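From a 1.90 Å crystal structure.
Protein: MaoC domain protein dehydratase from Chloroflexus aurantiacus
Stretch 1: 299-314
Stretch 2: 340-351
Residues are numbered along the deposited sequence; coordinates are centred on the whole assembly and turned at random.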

HETATM    1  N   MSE A 299      24.045  -3.144  28.513  1.00 26.71           N
HETATM    2  CA  MSE A 299      24.733  -4.420  28.710  1.00 29.07           C
HETATM    3  C   MSE A 299      25.744  -4.609  27.608  1.00 29.64           C
HETATM    4  O   MSE A 299      25.461  -4.296  26.441  1.00 30.54           O
HETATM    5  CB  MSE A 299      23.698  -5.572  28.744  1.00 31.43           C
HETATM    6  CG  MSE A 299      22.307  -5.103  29.231  1.00 49.55           C
HETATM    7 SE   MSE A 299      20.844  -6.397  28.926  1.00151.64          SE
HETATM    8  CE  MSE A 299      19.798  -6.272  30.604  1.00 69.15           C
ATOM      9  N   ALA A 300      26.933  -5.098  27.966  1.00 26.25           N
ATOM     10  CA  ALA A 300      27.936  -5.510  26.987  1.00 28.55           C
ATOM     11  C   ALA A 300      27.488  -6.805  26.312  1.00 31.61           C
ATOM     12  O   ALA A 300      26.791  -7.625  26.926  1.00 33.33           O
ATOM     13  CB  ALA A 300      29.290  -5.730  27.661  1.00 28.06           C
ATOM     14  N   ILE A 301      27.901  -6.991  25.061  1.00 30.32           N
ATOM     15  CA  ILE A 301      27.633  -8.225  24.349  1.00 30.35           C
ATOM     16  C   ILE A 301      28.882  -9.067  24.512  1.00 32.03           C
ATOM     17  O   ILE A 301      29.978  -8.608  24.162  1.00 31.45           O
ATOM     18  CB  ILE A 301      27.327  -7.993  22.843  1.00 30.69           C
ATOM     19  CG1 ILE A 301      26.070  -7.113  22.653  1.00 32.73           C
ATOM     20  CG2 ILE A 301      27.163  -9.324  22.116  1.00 32.57           C
ATOM     21  CD1 ILE A 301      24.766  -7.842  22.864  1.00 34.42           C
ATOM     22  N   PRO A 302      28.728 -10.293  25.059  1.00 34.46           N
ATOM     23  CA  PRO A 302      29.861 -11.194  25.250  1.00 34.72           C
ATOM     24  C   PRO A 302      30.622 -11.390  23.953  1.00 38.54           C
ATOM     25  O   PRO A 302      30.015 -11.688  22.921  1.00 41.35           O
ATOM     26  CB  PRO A 302      29.201 -12.510  25.686  1.00 34.58           C
ATOM     27  CG  PRO A 302      27.899 -12.109  26.274  1.00 35.32           C
ATOM     28  CD  PRO A 302      27.461 -10.880  25.537  1.00 35.16           C
ATOM     29  N   GLY A 303      31.938 -11.206  24.009  1.00 39.86           N
ATOM     30  CA  GLY A 303      32.816 -11.446  22.866  1.00 35.68           C
ATOM     31  C   GLY A 303      32.892 -10.316  21.845  1.00 42.04           C
ATOM     32  O   GLY A 303      33.631 -10.433  20.858  1.00 45.41           O
ATOM     33  N   ARG A 304      32.149  -9.225  22.075  1.00 38.97           N
ATOM     34  CA  ARG A 304      32.039  -8.116  21.103  1.00 43.89           C
ATOM     35  C   ARG A 304      32.272  -6.757  21.756  1.00 39.13           C
ATOM     36  O   ARG A 304      31.772  -6.504  22.849  1.00 37.53           O
ATOM     37  CB  ARG A 304      30.640  -8.077  20.453  1.00 37.81           C
ATOM     38  CG  ARG A 304      30.131  -9.386  19.873  1.00 41.43           C
ATOM     39  CD  ARG A 304      30.799  -9.700  18.554  1.00 47.02           C
ATOM     40  NE  ARG A 304      30.505  -8.688  17.543  1.00 43.99           N
ATOM     41  CZ  ARG A 304      29.558  -8.805  16.618  1.00 32.39           C
ATOM     42  NH1 ARG A 304      28.808  -9.903  16.566  1.00 39.01           N
ATOM     43  NH2 ARG A 304      29.385  -7.836  15.729  1.00 32.20           N
ATOM     44  N   THR A 305      32.993  -5.873  21.070  1.00 37.43           N
ATOM     45  CA  THR A 305      33.132  -4.487  21.530  1.00 34.81           C
ATOM     46  C   THR A 305      32.644  -3.452  20.508  1.00 33.36           C
ATOM     47  O   THR A 305      32.656  -2.254  20.796  1.00 35.67           O
ATOM     48  CB  THR A 305      34.579  -4.162  21.930  1.00 38.72           C
ATOM     49  OG1 THR A 305      35.444  -4.436  20.823  1.00 43.04           O
ATOM     50  CG2 THR A 305      35.016  -4.993  23.159  1.00 41.03           C
ATOM     51  N   ASP A 306      32.208  -3.909  19.330  1.00 35.21           N
ATOM     52  CA  ASP A 306      31.744  -3.018  18.243  1.00 30.56           C
ATOM     53  C   ASP A 306      30.261  -2.622  18.379  1.00 31.05           C
ATOM     54  O   ASP A 306      29.827  -1.595  17.843  1.00 29.76           O
ATOM     55  CB  ASP A 306      31.988  -3.675  16.874  1.00 30.32           C
ATOM     56  CG  ASP A 306      31.242  -5.017  16.707  1.00 33.52           C
ATOM     57  OD1 ASP A 306      31.321  -5.889  17.615  1.00 33.97           O
ATOM     58  OD2 ASP A 306      30.589  -5.205  15.654  1.00 33.14           O
ATOM     59  N   ILE A 307      29.505  -3.463  19.089  1.00 31.48           N
ATOM     60  CA  ILE A 307      28.072  -3.331  19.281  1.00 27.44           C
ATOM     61  C   ILE A 307      27.753  -3.667  20.731  1.00 29.52           C
ATOM     62  O   ILE A 307      28.348  -4.567  21.306  1.00 32.90           O
ATOM     63  CB  ILE A 307      27.282  -4.299  18.354  1.00 28.47           C
ATOM     64  CG1 ILE A 307      27.487  -3.911  16.889  1.00 33.53           C
ATOM     65  CG2 ILE A 307      25.782  -4.250  18.648  1.00 28.82           C
ATOM     66  CD1 ILE A 307      26.913  -4.890  15.888  1.00 35.46           C
ATOM     67  N   GLY A 308      26.805  -2.930  21.308  1.00 30.16           N
ATOM     68  CA  GLY A 308      26.321  -3.180  22.656  1.00 29.37           C
ATOM     69  C   GLY A 308      24.807  -3.291  22.660  1.00 27.34           C
ATOM     70  O   GLY A 308      24.150  -2.989  21.656  1.00 28.58           O
ATOM     71  N   ALA A 309      24.254  -3.727  23.787  1.00 25.66           N
ATOM     72  CA  ALA A 309      22.813  -3.818  23.936  1.00 24.05           C
ATOM     73  C   ALA A 309      22.278  -2.756  24.880  1.00 23.97           C
ATOM     74  O   ALA A 309      22.943  -2.371  25.847  1.00 26.02           O
ATOM     75  CB  ALA A 309      22.409  -5.201  24.431  1.00 24.31           C
ATOM     76  N   LEU A 310      21.072  -2.292  24.595  1.00 23.63           N
ATOM     77  CA  LEU A 310      20.325  -1.465  25.538  1.00 23.50           C
ATOM     78  C   LEU A 310      18.977  -2.107  25.758  1.00 26.16           C
ATOM     79  O   LEU A 310      18.312  -2.533  24.799  1.00 26.18           O
ATOM     80  CB  LEU A 310      20.120  -0.047  25.007  1.00 26.19           C
ATOM     81  CG  LEU A 310      21.340   0.842  24.730  1.00 29.38           C
ATOM     82  CD1 LEU A 310      20.906   2.084  23.953  1.00 30.56           C
ATOM     83  CD2 LEU A 310      22.068   1.236  26.010  1.00 28.43           C
ATOM     84  N   ARG A 311      18.588  -2.206  27.020  1.00 28.25           N
ATOM     85  CA  ARG A 311      17.246  -2.637  27.346  1.00 28.90           C
ATOM     86  C   ARG A 311      16.422  -1.367  27.437  1.00 29.46           C
ATOM     87  O   ARG A 311      16.756  -0.459  28.203  1.00 28.03           O
ATOM     88  CB  ARG A 311      17.193  -3.429  28.656  1.00 28.01           C
ATOM     89  CG  ARG A 311      15.796  -3.986  28.957  1.00 27.55           C
ATOM     90  CD  ARG A 311      15.754  -4.796  30.247  1.00 31.06           C
ATOM     91  NE  ARG A 311      14.439  -5.421  30.442  1.00 28.42           N
ATOM     92  CZ  ARG A 311      14.172  -6.363  31.347  1.00 27.32           C
ATOM     93  NH1 ARG A 311      15.123  -6.810  32.162  1.00 27.16           N
ATOM     94  NH2 ARG A 311      12.949  -6.866  31.440  1.00 31.98           N
ATOM     95  N   VAL A 312      15.366  -1.299  26.628  1.00 28.57           N
ATOM     96  CA  VAL A 312      14.581  -0.083  26.472  1.00 25.55           C
ATOM     97  C   VAL A 312      13.134  -0.364  26.830  1.00 26.27           C
ATOM     98  O   VAL A 312      12.593  -1.412  26.459  1.00 26.20           O
ATOM     99  CB  VAL A 312      14.664   0.443  25.016  1.00 26.40           C
ATOM    100  CG1 VAL A 312      13.836   1.727  24.816  1.00 23.07           C
ATOM    101  CG2 VAL A 312      16.119   0.658  24.591  1.00 24.83           C
ATOM    102  N   ARG A 313      12.519   0.562  27.565  1.00 23.88           N
ATOM    103  CA  ARG A 313      11.070   0.607  27.673  1.00 27.01           C
ATOM    104  C   ARG A 313      10.568   1.752  26.803  1.00 29.82           C
ATOM    105  O   ARG A 313      10.947   2.909  27.017  1.00 28.17           O
ATOM    106  CB  ARG A 313      10.608   0.846  29.114  1.00 27.35           C
ATOM    107  CG  ARG A 313       9.085   0.836  29.260  1.00 29.97           C
ATOM    108  CD  ARG A 313       8.573   1.259  30.658  1.00 30.22           C
ATOM    109  NE  ARG A 313       9.264   0.560  31.747  1.00 32.97           N
ATOM    110  CZ  ARG A 313       9.129  -0.733  32.045  1.00 34.74           C
ATOM    111  NH1 ARG A 313       8.309  -1.522  31.349  1.00 33.69           N
ATOM    112  NH2 ARG A 313       9.834  -1.247  33.047  1.00 40.61           N
ATOM    113  N   THR A 314       9.722   1.438  25.823  1.00 23.57           N
ATOM    114  CA  THR A 314       9.011   2.495  25.108  1.00 23.96           C
ATOM    115  C   THR A 314       7.549   2.459  25.510  1.00 24.37           C
ATOM    116  O   THR A 314       6.898   1.411  25.460  1.00 27.35           O
ATOM    117  CB  THR A 314       9.184   2.391  23.595  1.00 23.93           C
ATOM    118  OG1 THR A 314      10.598   2.417  23.280  1.00 25.49           O
ATOM    119  CG2 THR A 314       8.483   3.544  22.892  1.00 24.23           C
ATOM    120  N   LEU A 340       0.483   1.395  25.454  1.00 21.33           N
ATOM    121  CA  LEU A 340       1.527   0.392  25.238  1.00 23.81           C
ATOM    122  C   LEU A 340       2.635   0.569  26.255  1.00 28.10           C
ATOM    123  O   LEU A 340       3.107   1.685  26.461  1.00 31.09           O
ATOM    124  CB  LEU A 340       2.126   0.541  23.848  1.00 22.34           C
ATOM    125  CG  LEU A 340       3.222  -0.490  23.533  1.00 23.05           C
ATOM    126  CD1 LEU A 340       2.594  -1.880  23.424  1.00 21.10           C
ATOM    127  CD2 LEU A 340       4.007  -0.111  22.272  1.00 23.92           C
ATOM    128  N   ASP A 341       3.037  -0.529  26.889  1.00 26.55           N
ATOM    129  CA  ASP A 341       4.241  -0.568  27.707  1.00 28.17           C
ATOM    130  C   ASP A 341       5.101  -1.688  27.135  1.00 27.02           C
ATOM    131  O   ASP A 341       4.815  -2.860  27.356  1.00 27.16           O
ATOM    132  CB  ASP A 341       3.877  -0.836  29.176  1.00 29.07           C
ATOM    133  CG  ASP A 341       5.093  -0.880  30.094  1.00 30.85           C
ATOM    134  OD1 ASP A 341       6.245  -0.754  29.599  1.00 33.97           O
ATOM    135  OD2 ASP A 341       4.896  -1.057  31.314  1.00 32.80           O
ATOM    136  N   PHE A 342       6.147  -1.323  26.397  1.00 24.05           N
ATOM    137  CA  PHE A 342       6.900  -2.270  25.565  1.00 26.79           C
ATOM    138  C   PHE A 342       8.351  -2.295  26.032  1.00 29.66           C
ATOM    139  O   PHE A 342       9.007  -1.260  26.053  1.00 29.37           O
ATOM    140  CB  PHE A 342       6.797  -1.836  24.085  1.00 24.26           C
ATOM    141  CG  PHE A 342       7.427  -2.794  23.094  1.00 28.09           C
ATOM    142  CD1 PHE A 342       7.026  -4.127  23.019  1.00 29.07           C
ATOM    143  CD2 PHE A 342       8.397  -2.339  22.185  1.00 30.19           C
ATOM    144  CE1 PHE A 342       7.611  -4.997  22.089  1.00 27.69           C
ATOM    145  CE2 PHE A 342       8.982  -3.206  21.250  1.00 27.27           C
ATOM    146  CZ  PHE A 342       8.585  -4.534  21.211  1.00 28.56           C
ATOM    147  N   ASP A 343       8.845  -3.474  26.405  1.00 26.35           N
ATOM    148  CA  ASP A 343      10.155  -3.624  27.027  1.00 25.82           C
ATOM    149  C   ASP A 343      10.931  -4.570  26.122  1.00 25.89           C
ATOM    150  O   ASP A 343      10.543  -5.721  25.933  1.00 27.95           O
ATOM    151  CB  ASP A 343       9.945  -4.200  28.457  1.00 26.59           C
ATOM    152  CG  ASP A 343      11.231  -4.719  29.136  1.00 29.02           C
ATOM    153  OD1 ASP A 343      12.363  -4.735  28.577  1.00 27.38           O
ATOM    154  OD2 ASP A 343      11.089  -5.143  30.297  1.00 32.63           O
ATOM    155  N   TYR A 344      12.026  -4.082  25.548  1.00 23.82           N
ATOM    156  CA  TYR A 344      12.723  -4.817  24.517  1.00 23.28           C
ATOM    157  C   TYR A 344      14.190  -4.457  24.556  1.00 25.78           C
ATOM    158  O   TYR A 344      14.613  -3.575  25.316  1.00 27.66           O
ATOM    159  CB  TYR A 344      12.114  -4.523  23.124  1.00 23.45           C
ATOM    160  CG  TYR A 344      12.131  -3.055  22.729  1.00 25.27           C
ATOM    161  CD1 TYR A 344      11.346  -2.119  23.416  1.00 24.98           C
ATOM    162  CD2 TYR A 344      12.951  -2.593  21.684  1.00 22.87           C
ATOM    163  CE1 TYR A 344      11.357  -0.774  23.073  1.00 28.42           C
ATOM    164  CE2 TYR A 344      12.969  -1.240  21.333  1.00 26.94           C
ATOM    165  CZ  TYR A 344      12.159  -0.333  22.035  1.00 26.40           C
ATOM    166  OH  TYR A 344      12.160   1.013  21.704  1.00 24.36           O
ATOM    167  N   THR A 345      14.965  -5.151  23.741  1.00 24.72           N
ATOM    168  CA  THR A 345      16.400  -4.975  23.712  1.00 26.49           C
ATOM    169  C   THR A 345      16.858  -4.666  22.289  1.00 29.38           C
ATOM    170  O   THR A 345      16.552  -5.414  21.330  1.00 29.19           O
ATOM    171  CB  THR A 345      17.110  -6.229  24.235  1.00 26.20           C
ATOM    172  OG1 THR A 345      16.708  -6.464  25.589  1.00 25.09           O
ATOM    173  CG2 THR A 345      18.626  -6.061  24.189  1.00 25.14           C
ATOM    174  N   VAL A 346      17.593  -3.563  22.161  1.00 24.28           N
ATOM    175  CA  VAL A 346      18.104  -3.125  20.866  1.00 26.20           C
ATOM    176  C   VAL A 346      19.608  -3.346  20.819  1.00 27.02           C
ATOM    177  O   VAL A 346      20.274  -3.442  21.860  1.00 27.47           O
ATOM    178  CB  VAL A 346      17.790  -1.640  20.600  1.00 23.22           C
ATOM    179  CG1 VAL A 346      16.278  -1.416  20.539  1.00 21.77           C
ATOM    180  CG2 VAL A 346      18.423  -0.750  21.683  1.00 26.03           C
ATOM    181  N   LEU A 347      20.139  -3.453  19.612  1.00 25.54           N
ATOM    182  CA  LEU A 347      21.575  -3.454  19.409  1.00 24.84           C
ATOM    183  C   LEU A 347      21.962  -2.060  18.918  1.00 25.32           C
ATOM    184  O   LEU A 347      21.236  -1.472  18.112  1.00 27.73           O
ATOM    185  CB  LEU A 347      21.984  -4.514  18.377  1.00 25.01           C
ATOM    186  CG  LEU A 347      21.543  -5.966  18.613  1.00 25.58           C
ATOM    187  CD1 LEU A 347      21.945  -6.848  17.437  1.00 31.05           C
ATOM    188  CD2 LEU A 347      22.116  -6.520  19.912  1.00 28.98           C
HETATM  189  N   MSE A 348      23.096  -1.542  19.394  1.00 28.01           N
HETATM  190  CA  MSE A 348      23.594  -0.222  18.966  1.00 26.13           C
HETATM  191  C   MSE A 348      25.101  -0.255  18.803  1.00 29.25           C
HETATM  192  O   MSE A 348      25.797  -0.808  19.652  1.00 30.08           O
HETATM  193  CB  MSE A 348      23.191   0.816  20.015  1.00 24.95           C
HETATM  194  CG  MSE A 348      23.709   2.207  19.656  1.00 30.74           C
HETATM  195 SE   MSE A 348      22.961   3.600  20.848  1.00 39.35          SE
HETATM  196  CE  MSE A 348      21.000   3.577  20.526  1.00 29.41           C
ATOM    197  N   PRO A 349      25.632   0.357  17.723  1.00 29.69           N
ATOM    198  CA  PRO A 349      27.081   0.423  17.566  1.00 29.69           C
ATOM    199  C   PRO A 349      27.742   1.119  18.751  1.00 28.86           C
ATOM    200  O   PRO A 349      27.158   2.041  19.353  1.00 29.48           O
ATOM    201  CB  PRO A 349      27.266   1.275  16.315  1.00 29.98           C
ATOM    202  CG  PRO A 349      25.989   1.131  15.569  1.00 29.88           C
ATOM    203  CD  PRO A 349      24.930   1.029  16.613  1.00 29.70           C
ATOM    204  N   ARG A 350      28.941   0.668  19.079  1.00 28.45           N
ATOM    205  CA  ARG A 350      29.765   1.282  20.135  1.00 32.87           C
ATOM    206  C   ARG A 350      30.874   2.166  19.556  1.00 38.09           C
ATOM    207  O   ARG A 350      31.286   1.983  18.409  1.00 40.58           O
ATOM    208  CB  ARG A 350      30.399   0.199  20.997  1.00 32.39           C
ATOM    209  CG  ARG A 350      29.401  -0.586  21.822  1.00 31.24           C
ATOM    210  CD  ARG A 350      30.087  -1.658  22.662  1.00 32.53           C
ATOM    211  NE  ARG A 350      31.209  -1.145  23.453  1.00 31.25           N
ATOM    212  CZ  ARG A 350      31.812  -1.819  24.429  1.00 30.49           C
ATOM    213  NH1 ARG A 350      31.412  -3.038  24.759  1.00 36.06           N
ATOM    214  NH2 ARG A 350      32.825  -1.266  25.086  1.00 31.16           N
ATOM    215  N   ARG A 351      31.360   3.119  20.345  1.00 32.69           N
ATOM    216  CA  ARG A 351      32.487   3.939  19.900  1.00 39.87           C
ATOM    217  C   ARG A 351      33.771   3.111  19.831  1.00 44.05           C
ATOM    218  O   ARG A 351      34.016   2.262  20.686  1.00 45.55           O
ATOM    219  CB  ARG A 351      32.668   5.165  20.789  1.00 40.83           C
ATOM    220  CG  ARG A 351      33.617   6.198  20.194  1.00 40.88           C
ATOM    221  CD  ARG A 351      33.356   7.587  20.737  1.00 28.12           C
ATOM    222  NE  ARG A 351      32.107   8.138  20.235  1.00 34.97           N
ATOM    223  CZ  ARG A 351      31.037   8.387  20.978  1.00 39.76           C
ATOM    224  NH1 ARG A 351      31.051   8.144  22.291  1.00 38.85           N
ATOM    225  NH2 ARG A 351      29.960   8.893  20.401  1.00 36.24           N
TER
HETATM  226  O   HOH W   1      29.655  -5.191  23.686  1.00 45.80           O
HETATM  227  O   HOH W   2      10.738  -4.257  32.792  1.00 50.17           O

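Two neighbouring antiparallel strands of one sheet, 307-314 and 340-349, are joined by a continuous backbone ladder, with charged pairs along one face, a mostly apolar row along the other, and an arginine closing one end. The register pairs Ile307 with Pro349 and runs to Thr314 with Phe342; the strand axes approach to 4.5 Å with 144° between their N-to-C directions. Hydrogen-bonded and non-hydrogen-bonded pairs alternate. Gly308 N to Met348 O and Met348 N to Gly308 O are both 2.9 Å, and the motif recurs at Leu310 with Val346, Val312 with Tyr344 (Val312 N to Tyr344 O, 2.7 Å) and Thr314 with Phe342. At the non-hydrogen-bonded pairs the CA hydrogens point across the gap to carbonyls, as from Arg313 CA to Phe342 O at 3.2 Å.

On the face carrying Ile307, Ala309, Arg311 and Arg313, the extended Arg311 side chain reaches diagonally past its register partner Thr345 to Asp343. The contact is bidentate, Arg311 NE to Asp343 OD1 at 2.9 Å and Arg311 NH2 to Asp343 OD2 at 2.8 Å, so the carboxylate meets the guanidinium at its edge, where the N-H groups point. Arg313 makes a second salt bridge, from Arg313 NH1 to Asp341 OD1 at 2.8 Å, and water 2 links Arg313 NH2 (3.2 Å) to Asp343 OD2 (2.7 Å). Farther along, the pairing turns apolar: Ile307 CG2 lies 3.8 Å from Leu347 CB.

The other face is lined by Leu310, Val312, Val346 and Met348. Leu310 CD1 touches CE of the selenomethionine Met348 at 3.7 Å, and Val312 CG2 meets Val346 CG2 at 4.0 Å. Val312 also sits over the Tyr344 ring in a CH-pi contact, its CB 4.2 Å from the ring centroid. Chi1 of Tyr344 is p, and its hydroxyl reaches Thr314: Tyr344 OH and Thr314 OG1 share a short 2.6 Å hydrogen bond at the ring edge.

Beyond Pro349, the ladder gains one more rung, Arg350 N to Asp306 O at 2.7 Å. The CA-to-CB bond of Arg350 points toward stretch 1, and its side chain covers Gly308, whose lack of a side chain leaves room: an ideal CB there would lie a tight 3.5 Å from Arg350 CD. Thr305 O lies over one face of the guanidinium, while Arg350 NH1 donates to water 1 at 3.0 Å. That water also accepts from Ile301 N at 2.9 Å, tying the arginine to the type II turn from Ile301 to Arg304.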